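Local coordinates for NADH kinase POS5, mitochondrial (Saccharomyces cerevisiae, PDB 3AFO), which phosphorylates NADH, preferred about twofold, and NAD(+) at the expense of ATP, and is a key source of the cellular reductant NADPH, at residues W37-K49 / R114-T126. Numbering follows the deposited sequence.
Sequences WQNPLQNVYITKK and RTDLLVTLGGDGT. With NAI (1,4-dihydronicotinamide adenine dinucleotide), chain C.
V44 to K48 pair with L117 to L121 as neighbouring parallel strands in the five-stranded sheet of the N-terminal α/β domain, and the second strand runs into the GGDGT motif of the NAD kinase family, where helix 124-132 begins. Backbone bonds zip the two together: Y45 receives V119 N on its O at 2.8 Å and gives its own N to L117 O, T47 does the same between V119 and L121, and K49 N closes the row on L121 O.

Where the strands begin, side chains take over. D116 OD2 collects two amides: Q42 N lies 3.0 Å from D116 OD2, nearly along the C-O axis. N43 N meets D116 OD2 from above the carboxylate plane at 2.9 Å, while D116 N returns a bond to N43 O. N43 keeps CG beside its backbone N (chi1 -58°), which lets ND2 reach R114 O at 2.7 Å with that oxygen in the amide plane; its OD1 goes to N74. The W37 ring, one face under L41 CB, turns its edge to D116 O.

Apolar contacts cover both faces. V44 CG1 meets V119 CG2 at 3.6 Å and I46 CG2 meets L121 CD1 on the face that helix 53-69 packs against; on the other, Y45 and L118 lie side by side, with T115 CG2 against Y45 CB and the T115 hydroxyl bonded to I111 O.

At the end of strand 117-122, G122 has backbone angles that call for glycine, and D124 OD2 accepts the NADH hydroxyl O2B at 2.7 Å. T126 sets CG2 against K48 C, and T126 OG1 takes the N-H of G123, 3.0 Å from G123 N.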
loop_
_atom_site.group_PDB
_atom_site.type_symbol
_atom_site.label_atom_id
_atom_site.label_comp_id
_atom_site.label_asym_id
_atom_site.label_seq_id
_atom_site.Cartn_x
_atom_site.Cartn_y
_atom_site.Cartn_z
ATOM N N TRP A 37 -40.799 6.832 -18.748
ATOM C CA TRP A 37 -41.589 5.654 -19.053
ATOM C C TRP A 37 -42.329 5.840 -20.377
ATOM O O TRP A 37 -43.124 6.770 -20.519
ATOM C CB TRP A 37 -42.570 5.371 -17.908
ATOM C CG TRP A 37 -41.875 5.140 -16.585
ATOM C CD1 TRP A 37 -41.758 6.024 -15.548
ATOM C CD2 TRP A 37 -41.189 3.952 -16.176
ATOM N NE1 TRP A 37 -41.042 5.459 -14.515
ATOM C CE2 TRP A 37 -40.686 4.184 -14.875
ATOM C CE3 TRP A 37 -40.958 2.709 -16.781
ATOM C CZ2 TRP A 37 -39.962 3.221 -14.172
ATOM C CZ3 TRP A 37 -40.241 1.754 -16.082
ATOM C CH2 TRP A 37 -39.751 2.013 -14.792
ATOM N N GLN A 38 -42.043 4.978 -21.352
ATOM C CA GLN A 38 -42.793 5.007 -22.614
ATOM C C GLN A 38 -44.216 4.473 -22.398
ATOM O O GLN A 38 -45.185 5.171 -22.696
ATOM C CB GLN A 38 -42.070 4.276 -23.749
ATOM C CG GLN A 38 -42.660 4.629 -25.123
ATOM C CD GLN A 38 -41.917 4.009 -26.290
ATOM O OE1 GLN A 38 -41.751 2.787 -26.373
ATOM N NE2 GLN A 38 -41.485 4.852 -27.219
ATOM N N ASN A 39 -44.330 3.249 -21.877
ATOM C CA ASN A 39 -45.587 2.775 -21.290
ATOM C C ASN A 39 -45.554 3.137 -19.807
ATOM O O ASN A 39 -44.501 3.030 -19.184
ATOM C CB ASN A 39 -45.748 1.248 -21.402
ATOM C CG ASN A 39 -45.196 0.670 -22.697
ATOM O OD1 ASN A 39 -45.024 1.370 -23.692
ATOM N ND2 ASN A 39 -44.924 -0.627 -22.685
ATOM N N PRO A 40 -46.700 3.561 -19.233
ATOM C CA PRO A 40 -46.736 3.903 -17.802
ATOM C C PRO A 40 -46.214 2.785 -16.884
ATOM O O PRO A 40 -46.380 1.600 -17.182
ATOM C CB PRO A 40 -48.223 4.168 -17.541
ATOM C CG PRO A 40 -48.761 4.623 -18.886
ATOM C CD PRO A 40 -48.012 3.778 -19.883
ATOM N N LEU A 41 -45.569 3.175 -15.790
ATOM C CA LEU A 41 -45.058 2.218 -14.804
ATOM C C LEU A 41 -46.214 1.494 -14.119
ATOM O O LEU A 41 -47.107 2.140 -13.574
ATOM C CB LEU A 41 -44.207 2.953 -13.755
ATOM C CG LEU A 41 -43.846 2.250 -12.444
ATOM C CD1 LEU A 41 -43.059 0.980 -12.707
ATOM C CD2 LEU A 41 -43.077 3.183 -11.519
ATOM N N GLN A 42 -46.186 0.164 -14.142
ATOM C CA GLN A 42 -47.220 -0.642 -13.498
ATOM C C GLN A 42 -46.690 -1.785 -12.623
ATOM O O GLN A 42 -47.097 -1.905 -11.465
ATOM C CB GLN A 42 -48.192 -1.214 -14.539
ATOM C CG GLN A 42 -49.165 -0.208 -15.130
ATOM C CD GLN A 42 -50.248 -0.894 -15.948
ATOM O OE1 GLN A 42 -49.988 -1.440 -17.023
ATOM N NE2 GLN A 42 -51.472 -0.885 -15.426
ATOM N N ASN A 43 -45.810 -2.623 -13.183
ATOM C CA ASN A 43 -45.346 -3.839 -12.514
ATOM C C ASN A 43 -44.099 -3.581 -11.649
ATOM O O ASN A 43 -42.982 -3.446 -12.168
ATOM C CB ASN A 43 -45.039 -4.941 -13.526
ATOM C CG ASN A 43 -46.243 -5.316 -14.400
ATOM O OD1 ASN A 43 -47.395 -4.947 -14.121
ATOM N ND2 ASN A 43 -45.968 -6.065 -15.466
ATOM N N VAL A 44 -44.299 -3.517 -10.341
ATOM C CA VAL A 44 -43.214 -3.209 -9.414
ATOM C C VAL A 44 -42.825 -4.458 -8.632
ATOM O O VAL A 44 -43.602 -4.962 -7.824
ATOM C CB VAL A 44 -43.613 -2.057 -8.461
ATOM C CG1 VAL A 44 -42.476 -1.724 -7.473
ATOM C CG2 VAL A 44 -43.993 -0.804 -9.271
ATOM N N TYR A 45 -41.618 -4.958 -8.890
ATOM C CA TYR A 45 -41.048 -6.084 -8.145
ATOM C C TYR A 45 -40.271 -5.602 -6.912
ATOM O O TYR A 45 -39.356 -4.778 -7.019
ATOM C CB TYR A 45 -40.154 -6.921 -9.059
ATOM C CG TYR A 45 -39.411 -8.065 -8.405
ATOM C CD1 TYR A 45 -40.049 -8.929 -7.519
ATOM C CD2 TYR A 45 -38.073 -8.311 -8.716
ATOM C CE1 TYR A 45 -39.370 -9.988 -6.936
ATOM C CE2 TYR A 45 -37.384 -9.377 -8.143
ATOM C CZ TYR A 45 -38.039 -10.209 -7.253
ATOM O OH TYR A 45 -37.373 -11.266 -6.676
ATOM N N ILE A 46 -40.641 -6.127 -5.746
ATOM C CA ILE A 46 -40.046 -5.682 -4.488
ATOM C C ILE A 46 -39.341 -6.834 -3.797
ATOM O O ILE A 46 -39.927 -7.906 -3.595
ATOM C CB ILE A 46 -41.095 -5.064 -3.519
ATOM C CG1 ILE A 46 -41.989 -4.063 -4.248
ATOM C CG2 ILE A 46 -40.398 -4.381 -2.329
ATOM C CD1 ILE A 46 -43.257 -3.739 -3.504
ATOM N N THR A 47 -38.076 -6.611 -3.447
ATOM C CA THR A 47 -37.285 -7.592 -2.715
ATOM C C THR A 47 -36.791 -6.971 -1.418
ATOM O O THR A 47 -36.660 -5.750 -1.317
ATOM C CB THR A 47 -36.065 -8.069 -3.533
ATOM O OG1 THR A 47 -35.110 -7.007 -3.640
ATOM C CG2 THR A 47 -36.487 -8.484 -4.914
ATOM N N LYS A 48 -36.518 -7.814 -0.426
ATOM C CA LYS A 48 -36.035 -7.323 0.865
ATOM C C LYS A 48 -34.955 -8.220 1.433
ATOM O O LYS A 48 -34.852 -9.390 1.080
ATOM C CB LYS A 48 -37.185 -7.187 1.868
ATOM C CG LYS A 48 -37.842 -8.507 2.270
ATOM C CD LYS A 48 -38.914 -8.281 3.329
ATOM C CE LYS A 48 -39.691 -9.570 3.632
ATOM N NZ LYS A 48 -38.815 -10.693 4.107
ATOM N N LYS A 49 -34.148 -7.658 2.321
ATOM C CA LYS A 49 -33.184 -8.458 3.041
ATOM C C LYS A 49 -33.969 -9.413 3.941
ATOM O O LYS A 49 -34.827 -8.976 4.719
ATOM C CB LYS A 49 -32.238 -7.570 3.848
ATOM C CG LYS A 49 -31.118 -8.361 4.528
ATOM C CD LYS A 49 -30.186 -7.445 5.280
ATOM C CE LYS A 49 -29.310 -8.238 6.221
ATOM N NZ LYS A 49 -28.846 -7.331 7.298
ATOM N N ARG A 114 -41.769 -9.670 -16.536
ATOM C CA ARG A 114 -42.876 -8.752 -16.299
ATOM C C ARG A 114 -42.543 -7.526 -15.456
ATOM O O ARG A 114 -43.338 -6.602 -15.360
ATOM C CB ARG A 114 -44.077 -9.524 -15.758
ATOM C CG ARG A 114 -44.734 -10.340 -16.866
ATOM C CD ARG A 114 -45.504 -11.509 -16.339
ATOM N NE ARG A 114 -46.105 -12.263 -17.436
ATOM C CZ ARG A 114 -45.614 -13.396 -17.927
ATOM N NH1 ARG A 114 -44.501 -13.929 -17.423
ATOM N NH2 ARG A 114 -46.240 -13.997 -18.927
ATOM N N THR A 115 -41.346 -7.505 -14.878
ATOM C CA THR A 115 -40.916 -6.387 -14.037
ATOM C C THR A 115 -40.605 -5.091 -14.803
ATOM O O THR A 115 -39.747 -5.077 -15.681
ATOM C CB THR A 115 -39.693 -6.811 -13.179
ATOM O OG1 THR A 115 -40.062 -7.900 -12.320
ATOM C CG2 THR A 115 -39.205 -5.652 -12.335
ATOM N N ASP A 116 -41.292 -4.003 -14.465
ATOM C CA ASP A 116 -40.949 -2.671 -14.980
ATOM C C ASP A 116 -39.872 -2.008 -14.111
ATOM O O ASP A 116 -39.060 -1.213 -14.596
ATOM C CB ASP A 116 -42.169 -1.736 -15.008
ATOM C CG ASP A 116 -43.367 -2.308 -15.791
ATOM O OD1 ASP A 116 -43.194 -3.282 -16.568
ATOM O OD2 ASP A 116 -44.484 -1.757 -15.611
ATOM N N LEU A 117 -39.903 -2.319 -12.814
ATOM C CA LEU A 117 -39.063 -1.647 -11.836
ATOM C C LEU A 117 -38.730 -2.596 -10.695
ATOM O O LEU A 117 -39.616 -3.263 -10.154
ATOM C CB LEU A 117 -39.773 -0.402 -11.288
ATOM C CG LEU A 117 -39.082 0.441 -10.208
ATOM C CD1 LEU A 117 -38.040 1.350 -10.821
ATOM C CD2 LEU A 117 -40.101 1.266 -9.424
ATOM N N LEU A 118 -37.445 -2.656 -10.355
ATOM C CA LEU A 118 -36.965 -3.385 -9.195
ATOM C C LEU A 118 -36.813 -2.413 -8.025
ATOM O O LEU A 118 -36.124 -1.405 -8.147
ATOM C CB LEU A 118 -35.626 -4.096 -9.503
ATOM C CG LEU A 118 -34.827 -4.693 -8.324
ATOM C CD1 LEU A 118 -35.595 -5.810 -7.614
ATOM C CD2 LEU A 118 -33.431 -5.181 -8.752
ATOM N N VAL A 119 -37.477 -2.720 -6.907
ATOM C CA VAL A 119 -37.353 -1.949 -5.677
ATOM C C VAL A 119 -36.722 -2.853 -4.613
ATOM O O VAL A 119 -37.234 -3.929 -4.331
ATOM C CB VAL A 119 -38.724 -1.423 -5.170
ATOM C CG1 VAL A 119 -38.574 -0.778 -3.794
ATOM C CG2 VAL A 119 -39.338 -0.403 -6.165
ATOM N N THR A 120 -35.604 -2.412 -4.040
ATOM C CA THR A 120 -34.907 -3.183 -3.010
ATOM C C THR A 120 -35.028 -2.520 -1.627
ATOM O O THR A 120 -34.933 -1.302 -1.492
ATOM C CB THR A 120 -33.410 -3.403 -3.368
ATOM O OG1 THR A 120 -32.783 -2.133 -3.498
ATOM C CG2 THR A 120 -33.269 -4.162 -4.696
ATOM N N LEU A 121 -35.253 -3.347 -0.615
ATOM C CA LEU A 121 -35.392 -2.886 0.754
ATOM C C LEU A 121 -34.360 -3.610 1.634
ATOM O O LEU A 121 -34.552 -4.757 2.025
ATOM C CB LEU A 121 -36.826 -3.139 1.249
ATOM C CG LEU A 121 -37.964 -2.534 0.422
ATOM C CD1 LEU A 121 -39.282 -3.111 0.866
ATOM C CD2 LEU A 121 -38.007 -1.010 0.496
ATOM N N GLY A 122 -33.244 -2.943 1.909
ATOM C CA GLY A 122 -32.174 -3.586 2.660
ATOM C C GLY A 122 -30.836 -2.914 2.474
ATOM O O GLY A 122 -30.700 -1.714 2.709
ATOM N N GLY A 123 -29.852 -3.704 2.055
ATOM C CA GLY A 123 -28.480 -3.213 1.877
ATOM C C GLY A 123 -27.905 -3.552 0.511
ATOM O O GLY A 123 -28.647 -3.790 -0.446
ATOM N N ASP A 124 -26.574 -3.574 0.428
ATOM C CA ASP A 124 -25.878 -3.821 -0.829
ATOM C C ASP A 124 -26.178 -5.205 -1.366
ATOM O O ASP A 124 -26.453 -5.358 -2.555
ATOM C CB ASP A 124 -24.374 -3.594 -0.664
ATOM C CG ASP A 124 -24.030 -2.136 -0.394
ATOM O OD1 ASP A 124 -24.802 -1.232 -0.799
ATOM O OD2 ASP A 124 -22.974 -1.885 0.223
ATOM N N GLY A 125 -26.172 -6.198 -0.473
ATOM C CA GLY A 125 -26.510 -7.575 -0.825
ATOM C C GLY A 125 -27.904 -7.712 -1.436
ATOM O O GLY A 125 -28.116 -8.532 -2.327
ATOM N N THR A 126 -28.839 -6.882 -0.973
ATOM C CA THR A 126 -30.215 -6.901 -1.474
ATOM C C THR A 126 -30.275 -6.475 -2.940
ATOM O O THR A 126 -30.912 -7.151 -3.754
ATOM C CB THR A 126 -31.155 -6.021 -0.622
ATOM O OG1 THR A 126 -30.871 -6.243 0.764
ATOM C CG2 THR A 126 -32.622 -6.375 -0.905
HETATM P PA NAI C . -21.569 -9.112 2.668
HETATM O O1A NAI C . -22.564 -8.474 3.592
HETATM O O2A NAI C . -20.802 -10.406 3.274
HETATM O O5B NAI C . -20.399 -8.143 2.294
HETATM C C5B NAI C . -20.743 -6.888 1.951
HETATM C C4B NAI C . -19.951 -5.929 2.764
HETATM O O4B NAI C . -19.336 -5.171 1.688
HETATM C C3B NAI C . -21.086 -5.088 3.338
HETATM O O3B NAI C . -20.575 -4.247 4.374
HETATM C C2B NAI C . -21.488 -4.271 2.109
HETATM O O2B NAI C . -22.088 -3.032 2.466
HETATM C C1B NAI C . -20.132 -3.984 1.465
HETATM N N9A NAI C . -20.265 -3.772 -0.004
HETATM C C8A NAI C . -20.769 -4.621 -0.907
HETATM N N7A NAI C . -20.713 -4.051 -2.123
HETATM C C5A NAI C . -20.150 -2.849 -1.992
HETATM C C6A NAI C . -19.822 -1.817 -2.873
HETATM N N6A NAI C . -20.056 -1.897 -4.199
HETATM N N1A NAI C . -19.255 -0.705 -2.363
HETATM C C2A NAI C . -19.003 -0.574 -1.070
HETATM N N3A NAI C . -19.300 -1.537 -0.208
HETATM C C4A NAI C . -19.875 -2.674 -0.639
HETATM O O3 NAI C . -22.246 -9.676 1.262
HETATM P PN NAI C . -23.147 -8.762 0.295
HETATM O O1N NAI C . -23.649 -7.563 1.042
HETATM O O2N NAI C . -24.030 -9.725 -0.396
HETATM O O5D NAI C . -22.115 -8.156 -0.819
HETATM C C5D NAI C . -21.300 -9.021 -1.592
HETATM C C4D NAI C . -19.916 -8.409 -1.742
HETATM O O4D NAI C . -19.199 -8.701 -0.521
HETATM C C3D NAI C . -19.061 -9.103 -2.791
HETATM O O3D NAI C . -19.358 -8.608 -4.104
HETATM C C2D NAI C . -17.641 -8.695 -2.337
HETATM O O2D NAI C . -17.208 -7.543 -3.077
HETATM C C1D NAI C . -17.861 -8.302 -0.847
HETATM N N1N NAI C . -16.894 -9.059 -0.036
HETATM C C2N NAI C . -15.923 -8.329 0.641
HETATM C C3N NAI C . -14.960 -8.963 1.407
HETATM C C7N NAI C . -13.918 -8.088 2.150
HETATM O O7N NAI C . -13.055 -8.571 2.880
HETATM N N7N NAI C . -14.035 -6.791 1.948
HETATM C C4N NAI C . -14.972 -10.361 1.496
HETATM C C5N NAI C . -15.945 -11.120 0.813
HETATM C C6N NAI C . -16.912 -10.481 0.034
HETATM O O HOH W 1 -32.597 -8.938 -3.230
#